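Local coordinates for protein sulfur oxygenase/reductase (Halothiobacillus neapolitanus, PDB 6QPA) that probably catalyses the oxygen-dependent disproportionation of elemental sulfur at a non-haem iron held by a facial triad of two imidazoles and one carboxylate, at residues 47-53 against 297-303; 42-46 against 303-309; 12-16 against 109-113; 150-154 against 192-196. The contacts are given in a common frame with arbitrary orientation. Numbering follows the deposited sequence.

Contact 1 of 4, residues 47-53 against 297-303; sequences QLLQTGI and MFFSPMM
Residues 47-53 and 297-303 form an antiparallel strand pair, their short axes 4.2 Å apart at closest and 141° between N-to-C directions. Leu48 faces Pro301 and Gln50 faces Phe299 (CA-CA 4.1 Å) as non-hydrogen-bonded pairs; between them Leu49 N to Ser300 O is 3.0 Å and Ser300 N to Leu49 O 2.8 Å. Met302 N gives 2.7 Å to Gln47 O. At the other end Thr51 (phi/psi -114/-16, chi1 p) and Gly52 both face Phe298, a classic beta bulge: Thr51 N gives 2.8 Å to Phe298 O, Gly52 N a weak 3.4 Å bond to Phe298 O, and Phe298 N returns 2.8 Å to Gly52 O. The Phe298 ring (chi1 -78°, m) has Ile53 O over one face. Leu48 (mt) and Phe299 (chi1 m, chi2 86°) share a sheet face, Leu48 CB lying 3.6 Å from Phe299 CD2. There Gln50 (tt) bonds its own strand, NE2 to Gly52 O at 3.1 Å, while Gln50 OE1 accepts from Gly75 N and lies 3.3 Å from CE of Met297 (mtp). On the opposite face Leu49 (tp) sets CB 4.0 Å from Met302 CG, and Gln47 (tt) brings OE1 within 3.2 Å of Met303 CE. The pair belongs to the curled antiparallel sheet of this dimeric alpha-beta barrel clan member. Strand 74-82 hydrogen-bonds to the far edge of 47-53, and strand 159-167 to that of 297-303, where Val160 and Ile162 also meet Leu48.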
loop_
_atom_site.group_PDB
_atom_site.type_symbol
_atom_site.label_atom_id
_atom_site.label_comp_id
_atom_site.label_asym_id
_atom_site.label_seq_id
_atom_site.Cartn_x
_atom_site.Cartn_y
_atom_site.Cartn_z
ATOM N N GLN A 47 38.442 -20.095 29.116
ATOM C CA GLN A 47 36.993 -19.949 29.102
ATOM C C GLN A 47 36.477 -20.511 27.778
ATOM O O GLN A 47 36.741 -19.953 26.703
ATOM C CB GLN A 47 36.566 -18.495 29.311
ATOM C CG GLN A 47 35.054 -18.348 29.561
ATOM C CD GLN A 47 34.590 -16.901 29.649
ATOM O OE1 GLN A 47 34.909 -16.080 28.788
ATOM N NE2 GLN A 47 33.820 -16.587 30.689
ATOM N N LEU A 48 35.772 -21.636 27.850
ATOM C CA LEU A 48 35.329 -22.352 26.663
ATOM C C LEU A 48 33.811 -22.285 26.573
ATOM O O LEU A 48 33.113 -22.653 27.522
ATOM C CB LEU A 48 35.793 -23.803 26.717
ATOM C CG LEU A 48 37.284 -24.077 26.898
ATOM C CD1 LEU A 48 37.529 -25.586 26.997
ATOM C CD2 LEU A 48 38.064 -23.511 25.718
ATOM N N LEU A 49 33.303 -21.818 25.438
ATOM C CA LEU A 49 31.872 -21.771 25.175
ATOM C C LEU A 49 31.529 -22.808 24.112
ATOM O O LEU A 49 32.157 -22.842 23.051
ATOM C CB LEU A 49 31.439 -20.366 24.723
ATOM C CG LEU A 49 29.925 -20.214 24.552
ATOM C CD1 LEU A 49 29.233 -20.435 25.900
ATOM C CD2 LEU A 49 29.563 -18.839 23.978
ATOM N N GLN A 50 30.552 -23.665 24.388
ATOM C CA GLN A 50 30.232 -24.710 23.417
ATOM C C GLN A 50 29.617 -24.116 22.154
ATOM O O GLN A 50 28.779 -23.213 22.222
ATOM C CB GLN A 50 29.280 -25.744 24.009
ATOM C CG GLN A 50 28.931 -26.846 23.031
ATOM C CD GLN A 50 28.003 -27.865 23.653
ATOM O OE1 GLN A 50 27.394 -27.613 24.690
ATOM N NE2 GLN A 50 27.894 -29.013 23.028
ATOM N N THR A 51 30.068 -24.612 20.993
ATOM C CA THR A 51 29.532 -24.229 19.695
ATOM C C THR A 51 28.813 -25.360 18.980
ATOM O O THR A 51 28.059 -25.092 18.040
ATOM C CB THR A 51 30.662 -23.738 18.778
ATOM O OG1 THR A 51 31.673 -24.755 18.696
ATOM C CG2 THR A 51 31.264 -22.453 19.316
ATOM N N GLY A 52 29.009 -26.604 19.407
ATOM C CA GLY A 52 28.360 -27.724 18.749
ATOM C C GLY A 52 28.925 -29.041 19.256
ATOM O O GLY A 52 29.498 -29.107 20.347
ATOM N N ILE A 53 28.745 -30.089 18.447
ATOM C CA ILE A 53 29.240 -31.427 18.768
ATOM C C ILE A 53 29.761 -32.068 17.490
ATOM O O ILE A 53 29.577 -31.555 16.381
ATOM C CB ILE A 53 28.162 -32.349 19.377
ATOM C CG1 ILE A 53 27.115 -32.696 18.298
ATOM C CG2 ILE A 53 27.540 -31.766 20.645
ATOM C CD1 ILE A 53 26.189 -33.858 18.668
ATOM N N MET A 297 32.368 -32.704 22.301
ATOM C CA MET A 297 31.764 -31.375 22.266
ATOM C C MET A 297 32.744 -30.369 21.664
ATOM O O MET A 297 33.942 -30.407 21.952
ATOM C CB MET A 297 31.349 -30.920 23.672
ATOM C CG MET A 297 30.316 -31.827 24.333
ATOM S SD MET A 297 30.153 -31.507 26.100
ATOM C CE MET A 297 29.458 -29.846 26.063
ATOM N N PHE A 298 32.227 -29.469 20.826
ATOM C CA PHE A 298 33.017 -28.413 20.204
ATOM C C PHE A 298 32.882 -27.121 21.009
ATOM O O PHE A 298 31.780 -26.752 21.409
ATOM C CB PHE A 298 32.559 -28.147 18.762
ATOM C CG PHE A 298 33.045 -29.156 17.752
ATOM C CD1 PHE A 298 33.125 -30.512 18.075
ATOM C CD2 PHE A 298 33.410 -28.746 16.461
ATOM C CE1 PHE A 298 33.555 -31.447 17.130
ATOM C CE2 PHE A 298 33.847 -29.667 15.513
ATOM C CZ PHE A 298 33.911 -31.028 15.846
ATOM N N PHE A 299 34.007 -26.430 21.216
ATOM C CA PHE A 299 34.057 -25.176 21.957
ATOM C C PHE A 299 34.881 -24.115 21.234
ATOM O O PHE A 299 35.844 -24.414 20.517
ATOM C CB PHE A 299 34.713 -25.335 23.317
ATOM C CG PHE A 299 33.990 -26.232 24.259
ATOM C CD1 PHE A 299 34.212 -27.601 24.231
ATOM C CD2 PHE A 299 33.131 -25.709 25.211
ATOM C CE1 PHE A 299 33.585 -28.439 25.125
ATOM C CE2 PHE A 299 32.493 -26.540 26.119
ATOM C CZ PHE A 299 32.720 -27.918 26.069
ATOM N N SER A 300 34.548 -22.858 21.517
ATOM C CA SER A 300 35.399 -21.749 21.165
ATOM C C SER A 300 36.036 -21.191 22.426
ATOM O O SER A 300 35.330 -20.969 23.415
ATOM C CB SER A 300 34.603 -20.656 20.462
ATOM O OG SER A 300 35.460 -19.560 20.261
ATOM N N PRO A 301 37.348 -21.013 22.466
ATOM C CA PRO A 301 37.954 -20.360 23.633
ATOM C C PRO A 301 37.675 -18.860 23.604
ATOM O O PRO A 301 38.165 -18.146 22.728
ATOM C CB PRO A 301 39.450 -20.675 23.476
ATOM C CG PRO A 301 39.642 -20.848 22.005
ATOM C CD PRO A 301 38.353 -21.443 21.479
ATOM N N MET A 302 36.839 -18.382 24.525
ATOM C CA MET A 302 36.473 -16.974 24.528
ATOM C C MET A 302 37.613 -16.116 25.055
ATOM O O MET A 302 37.968 -15.095 24.457
ATOM C CB MET A 302 35.222 -16.755 25.376
ATOM C CG MET A 302 33.924 -17.259 24.803
ATOM S SD MET A 302 33.878 -17.223 22.975
ATOM C CE MET A 302 33.324 -15.539 22.661
ATOM N N MET A 303 38.166 -16.490 26.204
ATOM C CA MET A 303 39.229 -15.748 26.863
ATOM C C MET A 303 40.231 -16.781 27.319
ATOM O O MET A 303 39.845 -17.895 27.671
ATOM C CB MET A 303 38.735 -14.941 28.080
ATOM C CG MET A 303 37.607 -13.965 27.780
ATOM S SD MET A 303 37.272 -12.838 29.154
ATOM C CE MET A 303 35.474 -12.910 29.228
HETATM O O HOH W 1 34.591 -23.354 17.661
#

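Contact 2 of 4, residues 42-46 against 303-309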
loop_
_atom_site.group_PDB
_atom_site.type_symbol
_atom_site.label_atom_id
_atom_site.label_comp_id
_atom_site.label_asym_id
_atom_site.label_seq_id
_atom_site.Cartn_x
_atom_site.Cartn_y
_atom_site.Cartn_z
ATOM N N PHE A 42 47.825 -19.914 41.311
ATOM C CA PHE A 42 47.020 -19.836 40.097
ATOM C C PHE A 42 47.905 -19.644 38.875
ATOM O O PHE A 42 48.718 -18.718 38.827
ATOM C CB PHE A 42 46.028 -18.686 40.190
ATOM C CG PHE A 42 45.246 -18.456 38.918
ATOM C CD1 PHE A 42 44.293 -19.371 38.494
ATOM C CD2 PHE A 42 45.471 -17.321 38.143
ATOM C CE1 PHE A 42 43.568 -19.163 37.330
ATOM C CE2 PHE A 42 44.753 -17.106 36.965
ATOM C CZ PHE A 42 43.795 -18.030 36.559
ATOM N N LEU A 43 47.740 -20.519 37.881
ATOM C CA LEU A 43 48.632 -20.556 36.730
ATOM C C LEU A 43 47.995 -20.123 35.412
ATOM O O LEU A 43 48.731 -19.760 34.485
ATOM C CB LEU A 43 49.198 -21.969 36.561
ATOM C CG LEU A 43 49.888 -22.559 37.785
ATOM C CD1 LEU A 43 50.323 -24.014 37.511
ATOM C CD2 LEU A 43 51.073 -21.691 38.175
ATOM N N GLY A 44 46.676 -20.117 35.309
ATOM C CA GLY A 44 46.036 -19.707 34.076
ATOM C C GLY A 44 44.635 -20.271 33.973
ATOM O O GLY A 44 44.143 -20.949 34.878
ATOM N N PHE A 45 43.981 -19.935 32.860
ATOM C CA PHE A 45 42.596 -20.339 32.686
ATOM C C PHE A 45 42.234 -20.415 31.206
ATOM O O PHE A 45 42.934 -19.879 30.339
ATOM C CB PHE A 45 41.637 -19.402 33.447
ATOM C CG PHE A 45 41.492 -18.038 32.845
ATOM C CD1 PHE A 45 40.563 -17.797 31.830
ATOM C CD2 PHE A 45 42.266 -16.979 33.305
ATOM C CE1 PHE A 45 40.423 -16.521 31.259
ATOM C CE2 PHE A 45 42.125 -15.681 32.748
ATOM C CZ PHE A 45 41.208 -15.461 31.723
ATOM N N GLU A 46 41.129 -21.115 30.936
ATOM C CA GLU A 46 40.534 -21.235 29.607
ATOM C C GLU A 46 39.037 -21.079 29.778
ATOM O O GLU A 46 38.435 -21.828 30.546
ATOM C CB GLU A 46 40.827 -22.597 28.960
ATOM C CG GLU A 46 42.275 -22.983 28.904
ATOM C CD GLU A 46 42.982 -22.372 27.716
ATOM O OE1 GLU A 46 42.293 -21.769 26.883
ATOM O OE2 GLU A 46 44.220 -22.489 27.621
ATOM N N MET A 303 38.166 -16.490 26.204
ATOM C CA MET A 303 39.229 -15.748 26.863
ATOM C C MET A 303 40.231 -16.781 27.319
ATOM O O MET A 303 39.845 -17.895 27.671
ATOM C CB MET A 303 38.735 -14.941 28.080
ATOM C CG MET A 303 37.607 -13.965 27.780
ATOM S SD MET A 303 37.272 -12.838 29.154
ATOM C CE MET A 303 35.474 -12.910 29.228
ATOM N N GLU A 304 41.509 -16.440 27.259
ATOM C CA GLU A 304 42.542 -17.361 27.702
ATOM C C GLU A 304 43.631 -16.574 28.391
ATOM O O GLU A 304 43.988 -15.478 27.945
ATOM C CB GLU A 304 43.174 -18.126 26.545
ATOM C CG GLU A 304 42.203 -18.773 25.605
ATOM C CD GLU A 304 42.931 -19.526 24.513
ATOM O OE1 GLU A 304 43.079 -18.953 23.411
ATOM O OE2 GLU A 304 43.374 -20.670 24.777
ATOM N N GLN A 305 44.136 -17.114 29.490
ATOM C CA GLN A 305 45.429 -16.681 30.015
ATOM C C GLN A 305 46.261 -17.958 29.994
ATOM O O GLN A 305 46.097 -18.853 30.838
ATOM C CB GLN A 305 45.308 -15.957 31.371
ATOM C CG GLN A 305 45.967 -16.551 32.601
ATOM C CD GLN A 305 47.480 -16.455 32.645
ATOM O OE1 GLN A 305 48.183 -16.721 31.664
ATOM N NE2 GLN A 305 47.992 -16.113 33.821
ATOM N N GLY A 306 47.101 -18.070 28.959
ATOM C CA GLY A 306 47.692 -19.343 28.610
ATOM C C GLY A 306 49.093 -19.597 29.130
ATOM O O GLY A 306 49.740 -20.536 28.663
ATOM N N LEU A 307 49.578 -18.823 30.110
ATOM C CA LEU A 307 50.953 -19.043 30.557
ATOM C C LEU A 307 51.152 -20.395 31.237
ATOM O O LEU A 307 52.280 -20.892 31.286
ATOM C CB LEU A 307 51.427 -17.905 31.451
ATOM C CG LEU A 307 51.934 -16.797 30.511
ATOM C CD1 LEU A 307 50.923 -15.645 30.330
ATOM C CD2 LEU A 307 53.346 -16.318 30.862
ATOM N N TRP A 308 50.090 -21.007 31.747
ATOM C CA TRP A 308 50.218 -22.349 32.296
ATOM C C TRP A 308 50.741 -23.348 31.264
ATOM O O TRP A 308 51.384 -24.336 31.626
ATOM C CB TRP A 308 48.865 -22.792 32.824
ATOM C CG TRP A 308 47.828 -22.934 31.754
ATOM C CD1 TRP A 308 47.032 -21.955 31.240
ATOM C CD2 TRP A 308 47.477 -24.143 31.069
ATOM N NE1 TRP A 308 46.197 -22.486 30.279
ATOM C CE2 TRP A 308 46.447 -23.828 30.169
ATOM C CE3 TRP A 308 47.919 -25.466 31.154
ATOM C CZ2 TRP A 308 45.867 -24.784 29.341
ATOM C CZ3 TRP A 308 47.344 -26.411 30.338
ATOM C CH2 TRP A 308 46.324 -26.072 29.448
ATOM N N ARG A 309 50.457 -23.127 29.978
ATOM C CA ARG A 309 50.939 -24.056 28.963
ATOM C C ARG A 309 52.451 -24.080 28.893
ATOM O O ARG A 309 53.033 -25.115 28.557
ATOM C CB ARG A 309 50.405 -23.688 27.593
ATOM C CG ARG A 309 48.924 -23.625 27.487
ATOM C CD ARG A 309 48.549 -23.026 26.120
ATOM N NE ARG A 309 47.183 -23.398 25.886
ATOM C CZ ARG A 309 46.731 -24.094 24.858
ATOM N NH1 ARG A 309 47.523 -24.479 23.848
ATOM N NH2 ARG A 309 45.442 -24.381 24.855
#
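Phe45 lays its ring against the end of the last strand, 290-305: Gln305 N sits over one ring face, Phe45 CE2 is 3.5 Å from Gln305 CB, and Phe45 CE1 is 3.9 Å from Met303 CB. A chi1 of 72° (p) brings the ring back over the partner. Beneath it the backbones form an antiparallel hydrogen-bonded pair, Phe45 N to Gln305 O and Gln305 N to Phe45 O both measuring 3.1 Å. Glu46 and Glu304 follow as the non-hydrogen-bonded pair, CA atoms 4.8 Å apart. This short ladder continues the pairing of strands 42-53 and 290-305 past the corner at Met303, within the sheet of the dimeric alpha-beta barrel clan. Gly44, at phi/psi 158/-180, has no room for a side chain: an ideal CB would stand 2.4 Å from Trp308 CD1. On the face of Glu46 the acids crowd, with Glu46 OE1 2.6 Å from Glu304 OE2, so one of them probably holds a proton. Trp308 NE1 adds a weak bond to Glu46 OE2 at 3.3 Å, and Arg309 NE a long salt bridge to Glu46 OE2 at 3.6 Å. Arg309 also makes a salt bridge to Glu258; Glu304 makes one to Arg158 and accepts a hydrogen bond from Ser156 N. Gln305 OE1 accepts from Leu307 N at 3.0 Å, while its NE2 bonds Asp275 of a neighbouring subunit, and Phe45 packs on Val274 of that subunit.

Contact 3 of 4, residues 12-16 against 109-113; sequences MAKIA and MVIEG
A classic beta bulge at the start of strand 110-125, the strand that carries the iron ligand Glu116, joins it to strand 7-15. The segments 12-16 and 109-113 run with end-to-end directions 151° apart, and Lys14 is the residue facing the bulge. Its O accepts from both Ile111 N (2.8 Å) and Glu112 N (3.2 Å), and Lys14 N gives 2.9 Å to Glu112 O. Ile111 has the near-helical phi/psi of -106/-29 that lets two successive NH groups meet one carbonyl, while Glu112 is extended at -151/146. Past the bulge the register shifts by one: Ile15 faces Val110 as a non-hydrogen-bonded pair (CA-CA 4.5 Å), and Ala16 N bonds Met109 O at 2.9 Å. The sheet so continued belongs to the ferredoxin-like architecture of the dimeric alpha-beta barrel clan. Ile15 (pt) places CD1 4.1 Å from CE of Met109 (ptt), and Met109 also packs on helix 19-27. Ile111 (mt) sets CD1 4.0 Å from Ala16 CB. Lys14 (mttm) passes Glu112 (chi1 and chi2 t), its CD 3.2 Å from Glu112 OE1. Gly113, at phi/psi 92/-170, lies close to Ala13, CA-CA 4.4 Å; an ideal CB would fall 2.7 Å from Met12 O. Met12 holds its side chain about 7 Å from that of Glu116. Ile111 O accepts a hydrogen bond from Tyr295 and Gly113 O one from Arg59, both of another neighbouring subunit.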
loop_
_atom_site.group_PDB
_atom_site.type_symbol
_atom_site.label_atom_id
_atom_site.label_comp_id
_atom_site.label_asym_id
_atom_site.label_seq_id
_atom_site.Cartn_x
_atom_site.Cartn_y
_atom_site.Cartn_z
ATOM N N MET A 12 32.135 -26.818 35.084
ATOM C CA MET A 12 31.227 -27.203 34.010
ATOM C C MET A 12 29.834 -26.702 34.348
ATOM O O MET A 12 29.313 -27.003 35.430
ATOM C CB MET A 12 31.213 -28.714 33.825
ATOM C CG MET A 12 32.565 -29.319 33.520
ATOM S SD MET A 12 32.494 -31.106 33.726
ATOM C CE MET A 12 34.091 -31.558 33.056
ATOM N N ALA A 13 29.252 -25.923 33.437
ATOM C CA ALA A 13 27.897 -25.414 33.571
ATOM C C ALA A 13 27.222 -25.437 32.209
ATOM O O ALA A 13 27.880 -25.494 31.171
ATOM C CB ALA A 13 27.879 -23.984 34.119
ATOM N N LYS A 14 25.895 -25.394 32.220
ATOM C CA LYS A 14 25.106 -25.200 31.007
ATOM C C LYS A 14 24.269 -23.948 31.200
ATOM O O LYS A 14 23.559 -23.820 32.202
ATOM C CB LYS A 14 24.254 -26.423 30.680
ATOM C CG LYS A 14 25.099 -27.631 30.266
ATOM C CD LYS A 14 24.238 -28.822 29.909
ATOM C CE LYS A 14 25.080 -29.972 29.374
ATOM N NZ LYS A 14 25.801 -29.569 28.113
ATOM N N ILE A 15 24.401 -23.004 30.272
ATOM C CA ILE A 15 23.826 -21.688 30.437
ATOM C C ILE A 15 22.878 -21.400 29.283
ATOM O O ILE A 15 22.980 -21.974 28.188
ATOM C CB ILE A 15 24.915 -20.604 30.543
ATOM C CG1 ILE A 15 25.636 -20.442 29.202
ATOM C CG2 ILE A 15 25.930 -20.995 31.645
ATOM C CD1 ILE A 15 26.690 -19.410 29.218
ATOM N N ALA A 16 21.959 -20.471 29.543
ATOM C CA ALA A 16 20.966 -20.085 28.556
ATOM C C ALA A 16 21.630 -19.393 27.375
ATOM O O ALA A 16 22.508 -18.551 27.541
ATOM C CB ALA A 16 19.908 -19.169 29.187
ATOM N N MET A 109 21.503 -17.105 34.677
ATOM C CA MET A 109 21.610 -17.680 33.349
ATOM C C MET A 109 21.945 -19.169 33.389
ATOM O O MET A 109 22.099 -19.778 32.329
ATOM C CB MET A 109 22.668 -16.935 32.526
ATOM C CG MET A 109 24.097 -17.299 32.915
ATOM S SD MET A 109 25.292 -16.422 31.904
ATOM C CE MET A 109 26.869 -16.998 32.533
ATOM N N VAL A 110 22.071 -19.767 34.578
ATOM C CA VAL A 110 22.488 -21.161 34.726
ATOM C C VAL A 110 21.262 -22.069 34.665
ATOM O O VAL A 110 20.263 -21.849 35.360
ATOM C CB VAL A 110 23.277 -21.365 36.036
ATOM C CG1 VAL A 110 23.500 -22.843 36.320
ATOM C CG2 VAL A 110 24.621 -20.648 35.952
ATOM N N ILE A 111 21.340 -23.080 33.810
ATOM C CA ILE A 111 20.316 -24.098 33.701
ATOM C C ILE A 111 20.768 -25.412 34.325
ATOM O O ILE A 111 19.931 -26.164 34.831
ATOM C CB ILE A 111 19.919 -24.287 32.216
ATOM C CG1 ILE A 111 19.119 -23.064 31.735
ATOM C CG2 ILE A 111 19.158 -25.605 31.956
ATOM C CD1 ILE A 111 18.994 -22.957 30.250
ATOM N N GLU A 112 22.067 -25.688 34.334
ATOM C CA GLU A 112 22.616 -26.902 34.915
ATOM C C GLU A 112 24.027 -26.587 35.400
ATOM O O GLU A 112 24.731 -25.765 34.803
ATOM C CB GLU A 112 22.601 -28.031 33.876
ATOM C CG GLU A 112 22.749 -29.434 34.399
ATOM C CD GLU A 112 22.540 -30.464 33.297
ATOM O OE1 GLU A 112 22.245 -30.070 32.136
ATOM O OE2 GLU A 112 22.683 -31.670 33.599
ATOM N N GLY A 113 24.430 -27.223 36.499
ATOM C CA GLY A 113 25.728 -26.952 37.083
ATOM C C GLY A 113 25.674 -25.861 38.141
ATOM O O GLY A 113 24.595 -25.425 38.540
#

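Contact 4 of 4, residues 150-154 against 192-196; sequences PKVAL and GMVGW
The contact begins at Lys151: at polyproline-II phi/psi of -60/146, its CA-to-CB bond points toward residues 192-196. Lys151 CA lies 5.3 Å from Val194 CA, yet the segments form no beta bridge, and the hydrogen bond across them comes from a side chain. With chi angles m, m, t, p, Lys151 folds so that CB passes 3.4 Å from Val194 O while NZ reaches Met193 O at 2.8 Å. Val152 points its CA-to-CB bond away, packing on helix 135-144, but its O lies 3.8 Å from Val194 CG2. At Ala153, CB closes to 3.5 Å from Val194 CG1, with Val194 in the t rotamer. Val194 has phi/psi -89/-42 because it opens a classic beta bulge: with Gly195 it faces Glu258 on strand 251-259. The contact therefore joins the loop leading into, and the first residue of, the weakly bonded strand 153-154 to the bulged start of strand 193-204, burying 217 Å² in total. Lys151 NZ also makes a salt bridge to Asp134 of a further neighbouring subunit, different from those at the other contacts, and Gly192 N hydrogen-bonds to that aspartate. The buried ammonium thus has its charge met by a carboxylate across the interface and one hydrogen bond by a carbonyl of its own chain.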
loop_
_atom_site.group_PDB
_atom_site.type_symbol
_atom_site.label_atom_id
_atom_site.label_comp_id
_atom_site.label_asym_id
_atom_site.label_seq_id
_atom_site.Cartn_x
_atom_site.Cartn_y
_atom_site.Cartn_z
ATOM N N PRO A 150 56.499 -24.946 16.630
ATOM C CA PRO A 150 55.239 -25.571 17.030
ATOM C C PRO A 150 54.144 -25.365 15.987
ATOM O O PRO A 150 54.253 -24.550 15.061
ATOM C CB PRO A 150 54.897 -24.846 18.332
ATOM C CG PRO A 150 55.485 -23.477 18.131
ATOM C CD PRO A 150 56.770 -23.711 17.389
ATOM N N LYS A 151 53.075 -26.144 16.152
ATOM C CA LYS A 151 51.802 -25.795 15.535
ATOM C C LYS A 151 51.331 -24.432 16.050
ATOM O O LYS A 151 51.568 -24.059 17.207
ATOM C CB LYS A 151 50.759 -26.874 15.851
ATOM C CG LYS A 151 51.105 -28.296 15.338
ATOM C CD LYS A 151 51.387 -28.269 13.804
ATOM C CE LYS A 151 51.333 -29.665 13.158
ATOM N NZ LYS A 151 49.895 -30.070 13.003
ATOM N N VAL A 152 50.662 -23.671 15.194
ATOM C CA VAL A 152 50.232 -22.322 15.572
ATOM C C VAL A 152 48.880 -22.400 16.274
ATOM O O VAL A 152 47.870 -22.738 15.651
ATOM C CB VAL A 152 50.170 -21.375 14.369
ATOM C CG1 VAL A 152 49.619 -20.038 14.829
ATOM C CG2 VAL A 152 51.561 -21.187 13.783
ATOM N N ALA A 153 48.865 -22.077 17.578
ATOM C CA ALA A 153 47.643 -22.044 18.397
ATOM C C ALA A 153 47.256 -20.579 18.586
ATOM O O ALA A 153 47.826 -19.886 19.432
ATOM C CB ALA A 153 47.845 -22.747 19.746
ATOM N N LEU A 154 46.305 -20.099 17.783
ATOM C CA LEU A 154 45.958 -18.681 17.780
ATOM C C LEU A 154 45.106 -18.351 18.999
ATOM O O LEU A 154 44.063 -18.976 19.223
ATOM C CB LEU A 154 45.228 -18.297 16.492
ATOM C CG LEU A 154 46.103 -18.385 15.235
ATOM C CD1 LEU A 154 45.276 -18.081 14.000
ATOM C CD2 LEU A 154 47.286 -17.448 15.310
ATOM N N GLY A 192 45.778 -29.458 10.370
ATOM C CA GLY A 192 45.111 -28.543 11.278
ATOM C C GLY A 192 45.086 -28.971 12.723
ATOM O O GLY A 192 44.396 -28.331 13.526
ATOM N N MET A 193 45.805 -30.039 13.075
ATOM C CA MET A 193 45.870 -30.528 14.453
ATOM C C MET A 193 46.841 -29.671 15.251
ATOM O O MET A 193 48.053 -29.765 15.065
ATOM C CB MET A 193 46.330 -31.981 14.441
ATOM C CG MET A 193 45.613 -32.884 15.389
ATOM S SD MET A 193 46.319 -32.707 17.008
ATOM C CE MET A 193 45.874 -34.322 17.690
ATOM N N VAL A 194 46.321 -28.889 16.188
ATOM C CA VAL A 194 47.148 -27.921 16.896
ATOM C C VAL A 194 47.791 -28.525 18.139
ATOM O O VAL A 194 48.974 -28.296 18.409
ATOM C CB VAL A 194 46.295 -26.688 17.247
ATOM C CG1 VAL A 194 47.072 -25.787 18.191
ATOM C CG2 VAL A 194 45.906 -25.946 15.962
ATOM N N GLY A 195 47.050 -29.320 18.900
ATOM C CA GLY A 195 47.617 -29.879 20.116
ATOM C C GLY A 195 46.606 -30.732 20.847
ATOM O O GLY A 195 45.451 -30.853 20.439
ATOM N N TRP A 196 47.058 -31.340 21.943
ATOM C CA TRP A 196 46.159 -32.222 22.668
ATOM C C TRP A 196 46.615 -32.387 24.109
ATOM O O TRP A 196 47.766 -32.125 24.466
ATOM C CB TRP A 196 46.044 -33.590 21.982
ATOM C CG TRP A 196 47.353 -34.313 21.829
ATOM C CD1 TRP A 196 48.173 -34.320 20.732
ATOM C CD2 TRP A 196 47.994 -35.136 22.817
ATOM N NE1 TRP A 196 49.283 -35.112 20.972
ATOM C CE2 TRP A 196 49.191 -35.625 22.243
ATOM C CE3 TRP A 196 47.656 -35.526 24.121
ATOM C CZ2 TRP A 196 50.061 -36.474 22.937
ATOM C CZ3 TRP A 196 48.532 -36.368 24.818
ATOM C CH2 TRP A 196 49.719 -36.835 24.221
#

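How the contacts relate
Contacts 1 and 2 are successive parts of one pairing, strand 42-53 with strand 290-305; they share Met303, and their centres are 16 Å apart. Along the chain contact 1 nests inside the loop closed by contact 2, and contact 4 inside both. Contact 3, centred 14 Å from contact 1, instead crosses them in sequence; it touches contact 1 where Met297 CE lies 4.2 Å from Lys14 NZ. Contacts 3 and 4, 29 Å between centres, stand on opposite sides of the chain's centre, though strands 110-125 and 193-204 are neighbours. Contacts 1 and 2 tie the N-terminal strands, on the iron side, to the C-terminal strand of one antiparallel sheet. Contact 4 reaches that sheet through strand 193-204. Every contact meets another subunit of the 24-chain assembly.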